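Local coordinates for protein putative chorismate mutase (Yersinia pestis biovar Microtus str. 91001, PDB 2GBB) that catalyses the Claisen rearrangement of chorismate to prephenate as a secreted, all-helical chorismate mutase, and may contribute to pathogenicity, at residues A[2-6]-A[110-114]; A[18-23]-A[85-91]; A[71-76]-A[136-142]; A[123-129]-A[144-150]. All blocks are in the same frame, centred on the assembly; numbering follows the deposited sequence. Where two conformers were deposited one is given.

How the contacts relate
The four contacts run along one elongated helical subunit. At one end, contact 1 ties the N-terminal loop to helix 93-117 and touches contact 4, where Ile111 CG1 lies 3.7 Å from Phe150 CE1. Contact 2 lies on the other side of the chain's centre, its own centre about 31 Å from that of contact 1. It abuts contact 3 (centres about 16 Å apart) through Lys18 CG and Tyr76 CZ, 3.5 Å apart, and both bind one sulfate. Contacts 3 and 4 share helix 140-150. Contact 3 holds Ala71, Ile72 and Gln73, assigned to substrate binding in a near-identical protein, and reaches the second subunit; Tyr23 of contact 2 neighbours Lys24 and Arg97, assigned likewise.

Contact 1: A[2-6]-A[110-114]; sequences QCGQT and QIAEE
The carboxylate of Glu114 receives two successive backbone amides of the N-terminal loop: Gly4 N donates to Glu114 OE1 at 3.1 Å and Gln5 N to Glu114 OE2 at 2.8 Å. One helical turn earlier, Gln110 NE2 donates to Glu114 OE2 at 3.1 Å; Gln110 is t, p and Glu114 m, t. The loop 2-6 is irregular, extended at Cys3 and turned by the positive phi of Gly4 (80/25). It runs in the opposite direction to 110-114, a turn of helix 93-117, with CA atoms 5.8 Å apart for Cys3-Glu114 and 6.0 Å for Thr6-Gln110. The segment leading into helix 7-14 is thereby fastened to helix 93-117 of the all-helical type II (AroQ) chorismate mutase fold, and the disulfide from Cys3 to Cys118 secures the same place covalently. Packing completes the contact: Cys3 CA lies 3.8 Å from Glu114 CD, Gln5 CB 3.8 Å from Gln110 NE2, and Thr6 CG2 3.7 Å from Ile111 CG1. Beyond them, Phe150 of helix 140-150 packs on Thr6 and Ile111.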
# COMPACT_ATOMS: atom_id res chain seq x y z
N GLN A 2 -3.71 -35.24 7.93
CA GLN A 2 -4.67 -34.88 8.98
C GLN A 2 -4.24 -33.65 9.82
O GLN A 2 -5.01 -32.71 9.99
CB GLN A 2 -5.02 -36.12 9.86
CG GLN A 2 -3.90 -36.70 10.81
CD GLN A 2 -2.60 -37.20 10.11
OE1 GLN A 2 -2.59 -37.47 8.90
NE2 GLN A 2 -1.53 -37.35 10.88
N CYS A 3 -3.01 -33.65 10.31
CA CYS A 3 -2.52 -32.59 11.19
C CYS A 3 -1.41 -31.80 10.51
O CYS A 3 -0.56 -32.37 9.83
CB CYS A 3 -2.00 -33.16 12.50
SG CYS A 3 -3.03 -34.43 13.27
N GLY A 4 -1.41 -30.48 10.71
CA GLY A 4 -0.52 -29.55 9.99
C GLY A 4 -0.98 -29.18 8.59
O GLY A 4 -0.17 -28.82 7.73
N GLN A 5 -2.29 -29.27 8.34
CA GLN A 5 -2.80 -28.96 7.00
C GLN A 5 -3.57 -27.61 6.85
O GLN A 5 -4.22 -27.39 5.84
CB GLN A 5 -3.62 -30.14 6.46
CG GLN A 5 -2.84 -31.46 6.23
CD GLN A 5 -1.42 -31.28 5.65
OE1 GLN A 5 -1.19 -30.57 4.65
NE2 GLN A 5 -0.46 -31.94 6.29
N THR A 6 -3.45 -26.70 7.83
CA THR A 6 -4.19 -25.43 7.78
C THR A 6 -3.47 -24.37 6.94
O THR A 6 -4.09 -23.71 6.11
CB THR A 6 -4.49 -24.87 9.20
OG1 THR A 6 -5.21 -25.85 9.94
CG2 THR A 6 -5.38 -23.61 9.10
N GLN A 110 -10.80 -27.19 8.73
CA GLN A 110 -9.53 -27.84 9.00
C GLN A 110 -9.03 -27.62 10.43
O GLN A 110 -8.49 -28.55 11.08
CB GLN A 110 -8.49 -27.37 7.99
CG GLN A 110 -7.20 -28.20 7.97
CD GLN A 110 -7.44 -29.69 7.81
OE1 GLN A 110 -8.21 -30.12 6.96
NE2 GLN A 110 -6.78 -30.49 8.63
N ILE A 111 -9.13 -26.38 10.90
CA ILE A 111 -8.78 -26.08 12.30
C ILE A 111 -9.63 -26.88 13.31
O ILE A 111 -9.09 -27.41 14.29
CB ILE A 111 -8.89 -24.56 12.60
CG1 ILE A 111 -7.70 -23.80 11.99
CG2 ILE A 111 -8.89 -24.32 14.11
CD1 ILE A 111 -7.85 -22.23 11.99
N ALA A 112 -10.94 -26.95 13.08
CA ALA A 112 -11.84 -27.68 13.96
C ALA A 112 -11.43 -29.15 14.00
O ALA A 112 -11.19 -29.70 15.06
CB ALA A 112 -13.31 -27.55 13.50
N GLU A 113 -11.35 -29.78 12.83
CA GLU A 113 -10.83 -31.15 12.72
C GLU A 113 -9.52 -31.33 13.53
O GLU A 113 -9.43 -32.20 14.43
CB GLU A 113 -10.65 -31.52 11.24
CG GLU A 113 -10.47 -33.04 10.95
CD GLU A 113 -9.00 -33.43 10.59
OE1 GLU A 113 -8.06 -33.00 11.29
OE2 GLU A 113 -8.80 -34.19 9.59
N GLU A 114 -8.51 -30.51 13.26
CA GLU A 114 -7.22 -30.65 13.91
C GLU A 114 -7.29 -30.54 15.42
O GLU A 114 -6.61 -31.27 16.15
CB GLU A 114 -6.20 -29.67 13.34
CG GLU A 114 -5.89 -29.98 11.86
CD GLU A 114 -4.56 -29.44 11.39
OE1 GLU A 114 -3.69 -29.13 12.24
OE2 GLU A 114 -4.37 -29.32 10.16

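Contact 2: A[18-23]-A[85-91]; sequences KDVAGY and EPGWQPK. With SO4 (sulfate ion), chain F.
Lys18 is held by an anion and an aromatic face at once: its NZ forms a salt bridge with Glu85 OE1 at 2.7 Å and sits 4.1 Å above the centroid of the Trp88 five-membered ring, 5° off the normal, a cation-pi contact. The motif presenting these partners is a type II beta turn from Glu85 to Trp88, closed by Trp88 N to Glu85 O at 3.1 Å, within the loop joining helices 55-82 and 93-117. The Lys18 side chain, all t, runs over the indole of Trp88 (chi1 t, chi2 83°), with CE 3.8 Å from the six-membered-ring centroid as a CH-pi contact. Beyond the turn the chain is extended, and Pro90 CA comes within 4.6 Å of Asp19 CA on helix 17-26. Gly22 lets the loop approach: Trp88 CZ3 is 3.9 Å from its CA, and a CB there would clash. Lys91 N donates to Asp19 OD1 at 2.9 Å. Lys18 NZ also donates to the chain F sulfate, to O1 at 3.1 Å and O2 at 3.0 Å.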
# COMPACT_ATOMS: atom_id res chain seq x y z
N LYS A 18 -4.19 -10.23 -4.78
CA LYS A 18 -3.74 -9.45 -5.93
C LYS A 18 -4.95 -9.10 -6.79
O LYS A 18 -5.07 -7.96 -7.19
CB LYS A 18 -2.64 -10.15 -6.75
CG LYS A 18 -2.11 -9.24 -7.90
CD LYS A 18 -1.29 -10.04 -8.89
CE LYS A 18 -0.61 -9.16 -9.97
NZ LYS A 18 0.38 -10.04 -10.70
N ASP A 19 -5.87 -10.05 -7.03
CA ASP A 19 -7.08 -9.70 -7.80
C ASP A 19 -7.95 -8.67 -7.12
O ASP A 19 -8.54 -7.83 -7.82
CB ASP A 19 -7.96 -10.92 -8.03
CG ASP A 19 -7.37 -11.85 -9.09
OD1 ASP A 19 -7.35 -11.48 -10.26
OD2 ASP A 19 -6.87 -12.91 -8.73
N VAL A 20 -8.06 -8.75 -5.78
CA VAL A 20 -8.89 -7.79 -5.04
C VAL A 20 -8.26 -6.41 -5.15
O VAL A 20 -8.93 -5.45 -5.43
CB VAL A 20 -9.09 -8.21 -3.54
CG1 VAL A 20 -9.96 -7.16 -2.78
CG2 VAL A 20 -9.74 -9.64 -3.42
N ALA A 21 -6.92 -6.35 -4.99
CA ALA A 21 -6.15 -5.11 -5.13
C ALA A 21 -6.36 -4.52 -6.51
O ALA A 21 -6.51 -3.29 -6.65
CB ALA A 21 -4.64 -5.38 -4.91
N GLY A 22 -6.32 -5.38 -7.53
CA GLY A 22 -6.50 -4.92 -8.93
C GLY A 22 -7.89 -4.38 -9.18
O GLY A 22 -8.04 -3.36 -9.86
N TYR A 23 -8.92 -5.07 -8.68
CA TYR A 23 -10.33 -4.59 -8.70
C TYR A 23 -10.45 -3.19 -8.06
O TYR A 23 -11.06 -2.23 -8.62
CB TYR A 23 -11.22 -5.63 -7.96
CG TYR A 23 -12.50 -5.03 -7.43
CD1 TYR A 23 -13.57 -4.81 -8.28
CD2 TYR A 23 -12.61 -4.61 -6.08
CE1 TYR A 23 -14.73 -4.21 -7.85
CE2 TYR A 23 -13.78 -3.98 -5.62
CZ TYR A 23 -14.84 -3.82 -6.52
OH TYR A 23 -16.02 -3.20 -6.16
N GLU A 85 1.83 -3.28 -14.70
CA GLU A 85 1.27 -4.60 -15.16
C GLU A 85 0.09 -4.61 -16.18
O GLU A 85 -0.95 -5.23 -15.92
CB GLU A 85 0.85 -5.43 -13.95
CG GLU A 85 1.96 -6.17 -13.33
CD GLU A 85 1.49 -7.16 -12.28
OE1 GLU A 85 1.21 -8.33 -12.65
OE2 GLU A 85 1.44 -6.77 -11.08
N PRO A 86 0.24 -3.96 -17.37
CA PRO A 86 -0.90 -3.90 -18.29
C PRO A 86 -1.18 -5.29 -18.89
O PRO A 86 -0.27 -6.11 -19.00
CB PRO A 86 -0.43 -2.92 -19.39
CG PRO A 86 0.80 -2.26 -18.86
CD PRO A 86 1.43 -3.31 -17.94
N GLY A 87 -2.42 -5.59 -19.24
CA GLY A 87 -2.70 -7.00 -19.62
C GLY A 87 -2.36 -8.13 -18.62
O GLY A 87 -2.30 -9.30 -19.01
N TRP A 88 -2.08 -7.78 -17.35
CA TRP A 88 -2.57 -8.62 -16.25
C TRP A 88 -3.88 -7.96 -15.89
O TRP A 88 -3.93 -6.75 -15.71
CB TRP A 88 -1.69 -8.67 -15.00
CG TRP A 88 -2.43 -9.33 -13.81
CD1 TRP A 88 -2.55 -10.66 -13.58
CD2 TRP A 88 -3.17 -8.67 -12.75
NE1 TRP A 88 -3.30 -10.89 -12.44
CE2 TRP A 88 -3.69 -9.69 -11.92
CE3 TRP A 88 -3.45 -7.33 -12.44
CZ2 TRP A 88 -4.46 -9.41 -10.77
CZ3 TRP A 88 -4.21 -7.05 -11.29
CH2 TRP A 88 -4.72 -8.09 -10.48
N GLN A 89 -4.94 -8.73 -15.83
CA GLN A 89 -6.25 -8.19 -15.49
C GLN A 89 -6.85 -8.96 -14.30
O GLN A 89 -6.71 -10.17 -14.20
CB GLN A 89 -7.16 -8.31 -16.72
CG GLN A 89 -8.57 -8.93 -16.48
CD GLN A 89 -9.72 -7.94 -16.70
OE1 GLN A 89 -10.03 -7.57 -17.84
NE2 GLN A 89 -10.37 -7.55 -15.62
N PRO A 90 -7.44 -8.23 -13.35
CA PRO A 90 -8.07 -8.91 -12.23
C PRO A 90 -9.30 -9.73 -12.67
O PRO A 90 -10.02 -9.34 -13.58
CB PRO A 90 -8.46 -7.77 -11.30
CG PRO A 90 -8.51 -6.57 -12.14
CD PRO A 90 -7.50 -6.77 -13.21
N LYS A 91 -9.50 -10.86 -12.03
CA LYS A 91 -10.72 -11.64 -12.20
C LYS A 91 -11.97 -10.89 -11.69
O LYS A 91 -11.84 -9.98 -10.88
CB LYS A 91 -10.54 -13.00 -11.50
CG LYS A 91 -9.60 -13.94 -12.30
CD LYS A 91 -9.28 -15.23 -11.52
CE LYS A 91 -7.96 -15.88 -12.01
NZ LYS A 91 -7.61 -17.10 -11.16
S SO4 F . 3.18 -11.33 -8.98
O1 SO4 F . 2.44 -10.22 -8.41
O2 SO4 F . 2.26 -12.15 -9.76
O3 SO4 F . 4.25 -10.81 -9.83
O4 SO4 F . 3.79 -12.13 -7.92

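Contact 3: A[71-76]-A[136-142]. With SO4 (sulfate ion), chain E; SO4 (sulfate ion), chain F.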
# COMPACT_ATOMS: atom_id res chain seq x y z
N ALA A 71 -2.43 -5.73 3.76
CA ALA A 71 -1.00 -5.46 3.59
C ALA A 71 -0.59 -5.77 2.13
O ALA A 71 0.06 -4.97 1.44
CB ALA A 71 -0.16 -6.25 4.63
N ILE A 72 -1.02 -6.91 1.63
CA ILE A 72 -0.71 -7.34 0.27
C ILE A 72 -1.25 -6.35 -0.76
O ILE A 72 -0.54 -5.95 -1.72
CB ILE A 72 -1.32 -8.72 0.02
CG1 ILE A 72 -0.50 -9.79 0.77
CG2 ILE A 72 -1.42 -8.97 -1.49
CD1 ILE A 72 -1.09 -11.20 0.68
N GLN A 73 -2.53 -5.99 -0.57
CA GLN A 73 -3.22 -5.09 -1.47
C GLN A 73 -2.58 -3.72 -1.48
O GLN A 73 -2.40 -3.15 -2.54
CB GLN A 73 -4.68 -4.94 -1.07
CG GLN A 73 -5.51 -6.26 -1.19
CD GLN A 73 -6.89 -6.04 -0.58
OE1 GLN A 73 -7.58 -5.12 -1.14
NE2 GLN A 73 -7.26 -6.63 0.46
N TYR A 74 -2.25 -3.20 -0.31
CA TYR A 74 -1.59 -1.89 -0.23
C TYR A 74 -0.28 -1.84 -1.04
O TYR A 74 -0.01 -0.89 -1.77
CB TYR A 74 -1.25 -1.60 1.23
CG TYR A 74 -2.36 -0.93 2.03
CD1 TYR A 74 -3.06 0.16 1.52
CD2 TYR A 74 -2.74 -1.46 3.30
CE1 TYR A 74 -4.09 0.77 2.25
CE2 TYR A 74 -3.75 -0.88 4.04
CZ TYR A 74 -4.42 0.21 3.51
OH TYR A 74 -5.39 0.74 4.28
N ARG A 75 0.50 -2.91 -0.88
CA ARG A 75 1.77 -3.10 -1.54
C ARG A 75 1.61 -3.17 -3.04
O ARG A 75 2.38 -2.53 -3.75
CB ARG A 75 2.47 -4.32 -0.94
CG ARG A 75 3.11 -3.95 0.38
CD ARG A 75 3.81 -5.12 1.13
NE ARG A 75 4.10 -4.66 2.50
CZ ARG A 75 3.82 -5.33 3.62
NH1 ARG A 75 3.26 -6.54 3.54
NH2 ARG A 75 4.09 -4.78 4.82
N TYR A 76 0.56 -3.88 -3.53
CA TYR A 76 0.25 -3.87 -4.94
C TYR A 76 -0.13 -2.50 -5.41
O TYR A 76 0.31 -2.09 -6.51
CB TYR A 76 -0.83 -4.90 -5.32
CG TYR A 76 -0.25 -6.31 -5.57
CD1 TYR A 76 0.51 -6.58 -6.73
CD2 TYR A 76 -0.40 -7.31 -4.62
CE1 TYR A 76 1.07 -7.88 -6.96
CE2 TYR A 76 0.08 -8.61 -4.84
CZ TYR A 76 0.86 -8.88 -6.00
OH TYR A 76 1.37 -10.16 -6.18
N HIS A 136 3.99 -13.03 -2.90
CA HIS A 136 4.51 -11.72 -3.22
C HIS A 136 3.78 -10.67 -2.35
O HIS A 136 2.57 -10.77 -2.11
CB HIS A 136 4.34 -11.45 -4.71
CG HIS A 136 5.01 -10.19 -5.18
ND1 HIS A 136 6.36 -9.96 -5.00
CD2 HIS A 136 4.52 -9.10 -5.81
CE1 HIS A 136 6.67 -8.78 -5.50
NE2 HIS A 136 5.57 -8.24 -6.00
N ASN A 137 4.54 -9.71 -1.82
CA ASN A 137 3.96 -8.62 -1.03
C ASN A 137 3.45 -8.98 0.35
O ASN A 137 2.75 -8.21 0.98
CB ASN A 137 2.89 -7.93 -1.85
CG ASN A 137 3.48 -7.02 -2.89
OD1 ASN A 137 4.74 -6.72 -2.73
ND2 ASN A 137 2.79 -6.56 -3.81
N LEU A 138 3.83 -10.14 0.86
CA LEU A 138 3.42 -10.56 2.19
C LEU A 138 4.66 -10.75 3.05
O LEU A 138 5.55 -11.52 2.69
CB LEU A 138 2.72 -11.90 2.06
CG LEU A 138 1.62 -12.37 3.01
CD1 LEU A 138 1.91 -13.79 3.40
CD2 LEU A 138 1.31 -11.48 4.18
N THR A 139 4.73 -10.13 4.22
CA THR A 139 5.96 -10.26 4.99
C THR A 139 5.83 -11.33 6.09
O THR A 139 4.75 -11.83 6.39
CB THR A 139 6.42 -8.93 5.65
OG1 THR A 139 5.50 -8.57 6.68
CG2 THR A 139 6.58 -7.76 4.62
N SER A 140 6.97 -11.66 6.69
CA SER A 140 7.03 -12.56 7.82
C SER A 140 6.31 -12.04 9.06
O SER A 140 5.61 -12.80 9.72
CB SER A 140 8.49 -12.86 8.15
OG SER A 140 8.98 -13.71 7.12
N ALA A 141 6.45 -10.74 9.37
CA ALA A 141 5.57 -10.11 10.37
C ALA A 141 4.03 -10.30 10.09
O ALA A 141 3.26 -10.54 11.02
CB ALA A 141 5.93 -8.63 10.61
N ASP A 142 3.61 -10.26 8.83
CA ASP A 142 2.19 -10.47 8.47
C ASP A 142 1.80 -11.91 8.81
O ASP A 142 0.72 -12.17 9.35
CB ASP A 142 1.98 -10.24 6.98
CG ASP A 142 2.22 -8.77 6.55
OD1 ASP A 142 1.79 -7.86 7.29
OD2 ASP A 142 2.82 -8.54 5.46
S SO4 E . 10.14 -10.61 4.98
O1 SO4 E . 9.30 -10.15 6.07
O2 SO4 E . 9.58 -11.75 4.26
O3 SO4 E . 10.29 -9.48 4.06
O4 SO4 E . 11.42 -10.99 5.58
S SO4 F . 3.18 -11.33 -8.98
O1 SO4 F . 2.44 -10.22 -8.41
O2 SO4 F . 2.26 -12.15 -9.76
O3 SO4 F . 4.25 -10.81 -9.83
O4 SO4 F . 3.79 -12.13 -7.92
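A capping box opens helix 140-150: Thr139, chi1 p, receives a weak bond from Asp142 N at its OG1 (3.3 Å), while Thr139 N donates to Asp142 OD2 (2.8 Å). Arg75 of helix 55-82 joins this cap: with chi1 m, chi2 t and chi3 t, its NH1 forms a salt bridge with Asp142 OD2 at 2.8 Å and donates to Asn137 O at 3.1 Å. Its NH2 turns to Asp79 of the second subunit, and Ser82 of that subunit is hydrogen-bonded to Asp142 OD1, so the cap lies at the dimer interface. Asn137, with left-handed backbone angles (72/15) and chi1 m, lays ND2 over the face of Tyr76, 3.4 Å from CD2. Ile72 (m, t) packs CD1 against Leu138 CG at 3.8 Å. Gln73 points away, its OE1 hydrogen-bonded to Lys24; Ala71, Ile72, Gln73 and Lys24 probably all belong to the substrate site. His136, chi1 t, directs its edge toward the Tyr76 face, centroids 5.6 Å apart. Tyr76 OH donates to sulfate (chain F) O1 at only 2.5 Å.

Contact 4: A[123-129]-A[144-150]. With SO4 (sulfate ion), chain H.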
# COMPACT_ATOMS: atom_id res chain seq x y z
N MSE A 123 0.32 -30.20 14.99
CA MSE A 123 -0.16 -29.08 14.19
C MSE A 123 0.97 -28.15 13.80
O MSE A 123 2.07 -28.22 14.37
CB MSE A 123 -1.27 -28.31 14.93
CG MSE A 123 -2.55 -29.12 15.16
SE MSE A 123 -3.82 -28.17 16.32
CE MSE A 123 -4.55 -26.86 14.98
N GLY A 124 0.71 -27.27 12.83
CA GLY A 124 1.71 -26.37 12.28
C GLY A 124 2.38 -25.55 13.36
O GLY A 124 1.71 -25.05 14.28
N ASP A 125 3.71 -25.45 13.27
CA ASP A 125 4.50 -24.56 14.12
C ASP A 125 4.95 -23.30 13.37
O ASP A 125 4.75 -23.17 12.15
CB ASP A 125 5.68 -25.29 14.77
CG ASP A 125 6.89 -25.38 13.88
OD1 ASP A 125 6.80 -25.96 12.76
OD2 ASP A 125 7.95 -24.89 14.30
N LYS A 126 5.56 -22.38 14.12
CA LYS A 126 5.87 -21.04 13.64
C LYS A 126 6.63 -21.08 12.32
O LYS A 126 6.35 -20.30 11.42
CB LYS A 126 6.61 -20.27 14.73
CG LYS A 126 6.71 -18.76 14.52
CD LYS A 126 6.93 -18.08 15.86
CE LYS A 126 7.79 -16.84 15.73
NZ LYS A 126 7.33 -15.75 16.66
N ALA A 127 7.56 -22.02 12.19
CA ALA A 127 8.44 -22.16 11.03
C ALA A 127 7.73 -22.80 9.85
O ALA A 127 8.03 -22.48 8.69
CB ALA A 127 9.65 -22.99 11.41
N HIS A 128 6.83 -23.72 10.13
CA HIS A 128 5.98 -24.27 9.11
C HIS A 128 5.10 -23.20 8.46
O HIS A 128 4.99 -23.17 7.24
CB HIS A 128 5.12 -25.41 9.68
CG HIS A 128 4.31 -26.10 8.63
ND1 HIS A 128 4.88 -26.87 7.64
CD2 HIS A 128 2.97 -26.14 8.42
CE1 HIS A 128 3.92 -27.36 6.86
NE2 HIS A 128 2.75 -26.92 7.31
N PHE A 129 4.49 -22.33 9.27
CA PHE A 129 3.67 -21.24 8.74
C PHE A 129 4.47 -20.31 7.84
O PHE A 129 4.09 -20.05 6.69
CB PHE A 129 3.01 -20.44 9.88
CG PHE A 129 1.61 -20.89 10.20
CD1 PHE A 129 1.34 -22.21 10.53
CD2 PHE A 129 0.55 -19.97 10.19
CE1 PHE A 129 0.04 -22.61 10.84
CE2 PHE A 129 -0.76 -20.38 10.49
CZ PHE A 129 -1.01 -21.68 10.82
N GLU A 144 3.39 -14.06 10.91
CA GLU A 144 3.52 -14.33 12.35
C GLU A 144 2.29 -13.90 13.17
O GLU A 144 1.93 -14.59 14.12
CB GLU A 144 4.79 -13.71 12.92
CG GLU A 144 6.06 -14.34 12.23
CD GLU A 144 7.31 -13.51 12.42
OE1 GLU A 144 7.43 -12.89 13.51
OE2 GLU A 144 8.15 -13.48 11.47
N ALA A 145 1.63 -12.80 12.77
CA ALA A 145 0.35 -12.41 13.35
C ALA A 145 -0.76 -13.44 13.05
O ALA A 145 -1.64 -13.72 13.88
CB ALA A 145 -0.04 -10.94 12.85
N ILE A 146 -0.68 -14.07 11.89
CA ILE A 146 -1.68 -15.04 11.54
C ILE A 146 -1.46 -16.30 12.38
O ILE A 146 -2.43 -16.91 12.87
CB ILE A 146 -1.63 -15.42 10.08
CG1 ILE A 146 -2.19 -14.28 9.24
CG2 ILE A 146 -2.43 -16.73 9.84
CD1 ILE A 146 -2.04 -14.52 7.81
N PHE A 147 -0.19 -16.67 12.54
CA PHE A 147 0.18 -17.85 13.34
C PHE A 147 -0.21 -17.66 14.78
O PHE A 147 -0.72 -18.55 15.41
CB PHE A 147 1.69 -18.14 13.29
CG PHE A 147 2.11 -19.34 14.14
CD1 PHE A 147 1.76 -20.63 13.76
CD2 PHE A 147 2.84 -19.16 15.32
CE1 PHE A 147 2.12 -21.75 14.54
CE2 PHE A 147 3.23 -20.27 16.11
CZ PHE A 147 2.88 -21.56 15.73
N SER A 148 0.05 -16.49 15.34
CA SER A 148 -0.23 -16.40 16.74
C SER A 148 -1.74 -16.42 17.02
O SER A 148 -2.17 -16.98 18.04
CB SER A 148 0.52 -15.23 17.37
OG SER A 148 0.00 -14.01 16.92
N THR A 149 -2.56 -15.86 16.12
CA THR A 149 -4.03 -15.87 16.34
C THR A 149 -4.64 -17.25 16.07
O THR A 149 -5.64 -17.66 16.66
CB THR A 149 -4.75 -14.80 15.46
OG1 THR A 149 -4.28 -14.94 14.13
CG2 THR A 149 -4.37 -13.39 15.90
N PHE A 150 -4.06 -17.93 15.11
CA PHE A 150 -4.44 -19.30 14.77
C PHE A 150 -4.42 -20.19 16.02
O PHE A 150 -5.33 -21.01 16.26
CB PHE A 150 -3.49 -19.78 13.67
CG PHE A 150 -3.35 -21.26 13.57
CD1 PHE A 150 -4.27 -22.03 12.87
CD2 PHE A 150 -2.22 -21.90 14.14
CE1 PHE A 150 -4.12 -23.44 12.77
CE2 PHE A 150 -2.05 -23.28 14.03
CZ PHE A 150 -3.02 -24.05 13.34
S SO4 H . 8.47 -26.72 7.29
O1 SO4 H . 8.42 -27.03 8.72
O2 SO4 H . 8.13 -27.94 6.54
O3 SO4 H . 7.49 -25.71 6.97
O4 SO4 H . 9.79 -26.22 6.91
O HOH W 1 4.11 -15.68 15.63
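An aromatic cluster of Phe129, Phe147 and Phe150 forms the apolar centre where the start of helix 126-132 meets helix 140-150. Phe147 presents its edge to the face of Phe129, a T-shaped pair with centroids 5.0 Å apart, planes at 68° and Phe147 CD1 3.6 Å from Phe129 CG. Phe150 meets Phe129 obliquely, at 45°, with Phe150 CD2 3.5 Å from Phe129 CZ. Phe147 and Phe150 are three residues apart on helix 140-150, so both side chains point toward segment 123-129. Ile146 CG2 approaches the Phe129 edge, 4.1 Å from CE2, and selenomethionine Met123 places CE 3.6 Å from Phe150 CZ. Helix 7-14 covers this core through Ile10, which touches Phe129 and Ile146, while Ile111 of helix 93-117 packs on Phe150; the cluster thus joins the C-terminal helices to the rest of the bundle.

Farther out, the backbone entering helix 126-132 lies against Phe147. Gly124 O is 3.3 Å from Phe147 CE1, at the ring edge, and Lys126 CA stands 3.7 Å above the ring centroid as a CH-pi contact. Asp125 is the N-cap, its OD1 accepting weakly from His128 N at 3.5 Å. At the polar edge, Lys126 NZ stays 4.3 Å from Glu144 OE1, beyond a salt bridge; one water links Lys126 NZ (accepting weakly, 3.4 Å) to the backbone Glu144 O (donating, 2.9 Å).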